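Local coordinates for protein AAC3-I (Uncultured bacterium, PDB 5HMN) that probably transfers an acetyl group from acetyl-coenzyme A to aminoglycoside antibiotics, as a GNAT-fold acetyltransferase linked to resistance, at residues A70-K75 with Y85-A90. Numbering follows the deposited sequence. Where two conformers were deposited one is given.
Sequences AAYELK and YIYDLA. With COA (coenzyme A), chain J.
Ala70 meets both Tyr87 and Asp88 across two antiparallel strands, which makes a classic beta bulge. The carbonyl O of Ala70 accepts two N-H groups. Tyr87 N is 2.9 Å from Ala70 O and lies in the carbonyl plane. Asp88 N makes a longer bond to Ala70 O, at 3.3 Å. In return, Ala70 N gives a nearly straight bond to Asp88 O. Beyond the bulge the ladder is regular. Tyr72 and Tyr85 form a hydrogen-bonded pair, with Tyr85 N 2.7 Å from Tyr72 O and a second bond from Tyr72 N to Tyr85 O. Ala71 faces Ile86 in the non-hydrogen-bonded pair between, and its CA lies 3.1 Å from Tyr85 O in a CA-H...O contact.

Tyr87 is the extra residue of the bulge. Its CB lies 3.6 Å from Ala70 O. The same CB reaches the edge of the Tyr72 ring, in its plane, 3.9 Å from Tyr72 CE1. CG is anti to the backbone N (chi1 -166°), and the two side chains run side by side and point the same way. Asp88 OD2 lies at the edge of the Tyr87 ring and is hydrogen-bonded to Tyr35 OH. At the tip, Tyr87 OH is hydrogen-bonded to Glu83 of the second subunit. Tyr72 OH also crosses the dimer interface, to Lys75 O of the second subunit.

The bulge precedes the coenzyme A site: Leu89 O accepts a hydrogen bond from the coenzyme A amide N4P, 2.7 Å away. This is consistent with the GNAT fold, where a bulged central strand presents its backbone to the pantetheine arm. Strand 54-61 flanks segment 70-75, and strand 119-124 flanks segment 85-90. Ile86 and Leu89 pack on helix 100-115, while Asp88 and Ala90 touch helix 15-28.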
ATOM      1  N   ALA C  70      -4.526  -4.211  10.453  1.00 25.21           N
ATOM      2  CA  ALA C  70      -3.142  -3.972  10.053  1.00 30.38           C
ATOM      3  C   ALA C  70      -3.103  -2.924   8.946  1.00 34.28           C
ATOM      4  O   ALA C  70      -3.828  -3.035   7.955  1.00 29.21           O
ATOM      5  CB  ALA C  70      -2.486  -5.261   9.589  1.00 26.05           C
ATOM      6  N   ALA C  71      -2.262  -1.907   9.111  1.00 33.55           N
ATOM      7  CA  ALA C  71      -2.219  -0.808   8.152  1.00 28.79           C
ATOM      8  C   ALA C  71      -0.799  -0.294   7.928  1.00 28.22           C
ATOM      9  O   ALA C  71       0.082  -0.483   8.767  1.00 26.43           O
ATOM     10  CB  ALA C  71      -3.119   0.328   8.614  1.00 28.64           C
ATOM     11  N   TYR C  72      -0.597   0.365   6.795  1.00 27.11           N
ATOM     12  CA  TYR C  72       0.705   0.923   6.437  1.00 27.34           C
ATOM     13  C   TYR C  72       0.571   2.410   6.155  1.00 29.94           C
ATOM     14  O   TYR C  72      -0.286   2.824   5.374  1.00 33.83           O
ATOM     15  CB  TYR C  72       1.284   0.207   5.213  1.00 28.35           C
ATOM     16  CG  TYR C  72       1.581  -1.267   5.416  1.00 27.38           C
ATOM     17  CD1 TYR C  72       0.601  -2.227   5.216  1.00 28.66           C
ATOM     18  CD2 TYR C  72       2.851  -1.696   5.787  1.00 33.42           C
ATOM     19  CE1 TYR C  72       0.870  -3.577   5.399  1.00 32.34           C
ATOM     20  CE2 TYR C  72       3.130  -3.039   5.968  1.00 40.17           C
ATOM     21  CZ  TYR C  72       2.136  -3.974   5.774  1.00 37.26           C
ATOM     22  OH  TYR C  72       2.410  -5.312   5.952  1.00 37.89           O
ATOM     23  N   GLU C  73       1.407   3.221   6.797  1.00 27.88           N
ATOM     24  CA  GLU C  73       1.440   4.642   6.482  1.00 28.41           C
ATOM     25  C   GLU C  73       2.334   4.900   5.276  1.00 43.04           C
ATOM     26  O   GLU C  73       3.512   4.540   5.273  1.00 36.60           O
ATOM     27  CB  GLU C  73       1.929   5.460   7.675  1.00 35.92           C
ATOM     28  CG  GLU C  73       1.973   6.956   7.390  1.00 44.10           C
ATOM     29  CD  GLU C  73       2.617   7.751   8.511  1.00 55.78           C
ATOM     30  OE1 GLU C  73       3.103   7.135   9.483  1.00 57.94           O
ATOM     31  OE2 GLU C  73       2.636   8.995   8.416  1.00 65.17           O
ATOM     32  N   LEU C  74       1.768   5.526   4.251  1.00 31.66           N
ATOM     33  CA  LEU C  74       2.512   5.803   3.028  1.00 27.29           C
ATOM     34  C   LEU C  74       2.873   7.279   2.934  1.00 35.18           C
ATOM     35  O   LEU C  74       2.034   8.109   2.579  1.00 36.59           O
ATOM     36  CB  LEU C  74       1.697   5.377   1.801  1.00 31.95           C
ATOM     37  CG  LEU C  74       1.855   3.952   1.260  1.00 49.94           C
ATOM     38  CD1 LEU C  74       1.768   2.906   2.349  1.00 39.48           C
ATOM     39  CD2 LEU C  74       0.818   3.681   0.178  1.00 49.04           C
ATOM     40  N   LYS C  75       4.119   7.607   3.261  1.00 36.57           N
ATOM     41  CA  LYS C  75       4.587   8.979   3.130  1.00 47.31           C
ATOM     42  C   LYS C  75       4.815   9.305   1.654  1.00 41.51           C
ATOM     43  O   LYS C  75       5.596   8.642   0.969  1.00 38.24           O
ATOM     44  CB  LYS C  75       5.858   9.199   3.955  1.00 58.88           C
ATOM     45  CG  LYS C  75       5.788  10.414   4.877  1.00 79.38           C
ATOM     46  CD  LYS C  75       6.121  10.051   6.317  1.00 81.09           C
ATOM     47  CE  LYS C  75       5.807  11.199   7.269  1.00 90.43           C
ATOM     48  NZ  LYS C  75       6.024  10.826   8.698  1.00 96.99           N
ATOM     49  N   TYR C  85      -2.857   3.069   4.493  1.00 24.74           N
ATOM     50  CA  TYR C  85      -3.473   1.977   3.757  1.00 30.35           C
ATOM     51  C   TYR C  85      -3.861   0.836   4.697  1.00 29.37           C
ATOM     52  O   TYR C  85      -3.001   0.170   5.264  1.00 26.91           O
ATOM     53  CB  TYR C  85      -2.519   1.480   2.668  1.00 29.94           C
ATOM     54  CG  TYR C  85      -3.012   0.281   1.891  1.00 36.60           C
ATOM     55  CD1 TYR C  85      -4.307   0.231   1.395  1.00 43.57           C
ATOM     56  CD2 TYR C  85      -2.169  -0.787   1.628  1.00 45.56           C
ATOM     57  CE1 TYR C  85      -4.753  -0.860   0.675  1.00 45.80           C
ATOM     58  CE2 TYR C  85      -2.606  -1.881   0.909  1.00 50.09           C
ATOM     59  CZ  TYR C  85      -3.900  -1.914   0.434  1.00 60.54           C
ATOM     60  OH  TYR C  85      -4.343  -3.003  -0.288  1.00 53.60           O
ATOM     61  N   ILE C  86      -5.160   0.622   4.862  1.00 29.20           N
ATOM     62  CA  ILE C  86      -5.643  -0.546   5.585  1.00 32.42           C
ATOM     63  C   ILE C  86      -5.421  -1.799   4.743  1.00 32.78           C
ATOM     64  O   ILE C  86      -6.020  -1.957   3.675  1.00 31.76           O
ATOM     65  CB  ILE C  86      -7.135  -0.424   5.939  1.00 26.95           C
ATOM     66  CG1 ILE C  86      -7.369   0.795   6.833  1.00 31.75           C
ATOM     67  CG2 ILE C  86      -7.620  -1.688   6.624  1.00 31.15           C
ATOM     68  CD1 ILE C  86      -8.817   0.967   7.282  1.00 34.18           C
ATOM     69  N   TYR C  87      -4.547  -2.683   5.211  1.00 30.20           N
ATOM     70  CA  TYR C  87      -4.300  -3.915   4.486  1.00 29.75           C
ATOM     71  C   TYR C  87      -5.314  -4.986   4.866  1.00 36.90           C
ATOM     72  O   TYR C  87      -6.013  -5.501   4.000  1.00 34.20           O
ATOM     73  CB  TYR C  87      -2.881  -4.432   4.730  1.00 30.19           C
ATOM     74  CG  TYR C  87      -2.487  -5.506   3.737  1.00 27.29           C
ATOM     75  CD1 TYR C  87      -1.820  -5.183   2.560  1.00 36.50           C
ATOM     76  CD2 TYR C  87      -2.813  -6.841   3.958  1.00 33.63           C
ATOM     77  CE1 TYR C  87      -1.474  -6.166   1.642  1.00 46.65           C
ATOM     78  CE2 TYR C  87      -2.472  -7.824   3.053  1.00 36.61           C
ATOM     79  CZ  TYR C  87      -1.804  -7.486   1.897  1.00 38.34           C
ATOM     80  OH  TYR C  87      -1.471  -8.474   0.994  1.00 51.97           O
ATOM     81  N   ASP C  88      -5.379  -5.323   6.153  1.00 34.56           N
ATOM     82  CA  ASP C  88      -6.299  -6.343   6.655  1.00 41.59           C
ATOM     83  C   ASP C  88      -7.143  -5.795   7.808  1.00 27.49           C
ATOM     84  O   ASP C  88      -6.643  -5.064   8.658  1.00 27.70           O
ATOM     85  CB  ASP C  88      -5.540  -7.591   7.137  1.00 43.92           C
ATOM     86  CG  ASP C  88      -5.097  -8.511   5.999  1.00 48.08           C
ATOM     87  OD1 ASP C  88      -5.757  -8.571   4.956  1.00 48.22           O
ATOM     88  OD2 ASP C  88      -4.079  -9.213   6.151  1.00 48.52           O
ATOM     89  N   LEU C  89      -8.418  -6.167   7.827  1.00 28.53           N
ATOM     90  CA  LEU C  89      -9.337  -5.771   8.887  0.50 25.70           C
ATOM     91  C   LEU C  89     -10.328  -6.900   9.129  1.00 32.27           C
ATOM     92  O   LEU C  89     -10.998  -7.352   8.202  1.00 27.39           O
ATOM     93  CB  LEU C  89     -10.078  -4.480   8.520  0.50 33.39           C
ATOM     94  CG  LEU C  89     -11.205  -4.034   9.457  0.50 32.95           C
ATOM     95  CD1 LEU C  89     -10.668  -3.702  10.834  0.50 33.25           C
ATOM     96  CD2 LEU C  89     -11.944  -2.839   8.872  0.50 28.88           C
ATOM     97  N   ALA C  90     -10.422  -7.361  10.373  1.00 25.56           N
ATOM     98  CA  ALA C  90     -11.294  -8.493  10.676  1.00 30.19           C
ATOM     99  C   ALA C  90     -11.838  -8.473  12.096  1.00 27.46           C
ATOM    100  O   ALA C  90     -11.168  -8.033  13.030  1.00 26.11           O
ATOM    101  CB  ALA C  90     -10.557  -9.797  10.434  1.00 30.17           C
TER
HETATM  102  N1A COA J 500     -24.440  -6.543   6.578  0.50 63.99           N
HETATM  103  C2A COA J 500     -24.856  -5.267   6.355  0.50 57.83           C
HETATM  104  N3A COA J 500     -24.263  -4.198   6.901  0.50 53.22           N
HETATM  105  C4A COA J 500     -23.206  -4.409   7.696  0.50 58.76           C
HETATM  106  C5A COA J 500     -22.781  -5.655   7.945  0.50 55.50           C
HETATM  107  C6A COA J 500     -23.408  -6.731   7.386  0.50 58.61           C
HETATM  108  N6A COA J 500     -23.190  -8.130   7.443  0.50 56.62           N
HETATM  109  N7A COA J 500     -21.745  -5.571   8.760  0.50 55.27           N
HETATM  110  C8A COA J 500     -21.536  -4.277   9.043  0.50 59.33           C
HETATM  111  N9A COA J 500     -22.444  -3.568   8.376  0.50 59.41           N
HETATM  112  C1B COA J 500     -22.589  -2.206   8.364  0.50 63.86           C
HETATM  113  C2B COA J 500     -23.602  -1.790   9.082  0.50 61.26           C
HETATM  114  O2B COA J 500     -24.029  -0.507   8.570  0.50 54.44           O
HETATM  115  C3B COA J 500     -23.019  -1.528  10.457  0.50 60.80           C
HETATM  116  O3B COA J 500     -23.695  -0.662  11.173  0.50 62.21           O
HETATM  117  P3B COA J 500     -25.014  -1.042  11.935  0.50 75.08           P
HETATM  118  O7A COA J 500     -25.316   0.088  12.815  0.50 74.04           O
HETATM  119  O8A COA J 500     -26.091  -1.194  10.970  0.50 75.68           O
HETATM  120  O9A COA J 500     -24.933  -2.308  12.711  0.50 71.50           O
HETATM  121  C4B COA J 500     -21.608  -0.957  10.036  0.50 55.84           C
HETATM  122  O4B COA J 500     -21.248  -1.534   8.949  0.50 48.61           O
HETATM  123  C5B COA J 500     -20.563  -1.255  11.131  0.50 53.80           C
HETATM  124  O5B COA J 500     -20.580  -2.586  11.564  0.50 54.70           O
HETATM  125  P1A COA J 500     -19.491  -3.084  12.545  0.50 41.33           P
HETATM  126  O1A COA J 500     -20.157  -3.772  13.606  0.50 43.46           O
HETATM  127  O2A COA J 500     -18.758  -1.974  13.053  0.50 30.75           O
HETATM  128  O3A COA J 500     -18.692  -4.136  11.793  0.50 39.25           O
HETATM  129  P2A COA J 500     -18.101  -5.432  12.373  0.50 38.88           P
HETATM  130  O4A COA J 500     -17.524  -5.178  13.631  0.50 37.60           O
HETATM  131  O5A COA J 500     -19.114  -6.410  12.440  0.50 40.45           O
HETATM  132  O6A COA J 500     -17.121  -6.042  11.344  0.50 38.99           O
HETATM  133  CBP COA J 500     -16.230  -6.797   9.299  0.50 36.71           C
HETATM  134  CCP COA J 500     -17.264  -5.896   9.996  0.50 34.75           C
HETATM  135  CDP COA J 500     -14.828  -6.432   9.745  0.50 37.93           C
HETATM  136  CEP COA J 500     -16.295  -6.585   7.775  0.50 48.39           C
HETATM  137  CAP COA J 500     -16.563  -8.220   9.645  0.50 38.46           C
HETATM  138  OAP COA J 500     -17.710  -8.542   8.987  0.50 43.85           O
HETATM  139  C9P COA J 500     -15.506  -9.190   9.213  0.50 42.46           C
HETATM  140  O9P COA J 500     -14.570  -9.405   9.878  0.50 40.23           O
HETATM  141  N8P COA J 500     -15.629  -9.908   8.006  0.50 42.26           N
HETATM  142  C7P COA J 500     -14.688 -10.857   7.578  0.50 42.54           C
HETATM  143  C6P COA J 500     -13.398 -10.309   6.940  0.50 50.43           C
HETATM  144  C5P COA J 500     -13.527  -9.094   5.993  0.50 56.93           C
HETATM  145  O5P COA J 500     -14.381  -9.029   5.140  0.50 57.06           O
HETATM  146  N4P COA J 500     -12.558  -8.052   6.164  0.50 51.26           N
HETATM  147  C3P COA J 500     -12.501  -6.852   5.398  0.50 50.58           C
HETATM  148  C2P COA J 500     -11.067  -6.562   4.883  0.50 63.14           C
HETATM  149  S1P COA J 500     -11.009  -4.927   4.166  0.50 55.48           S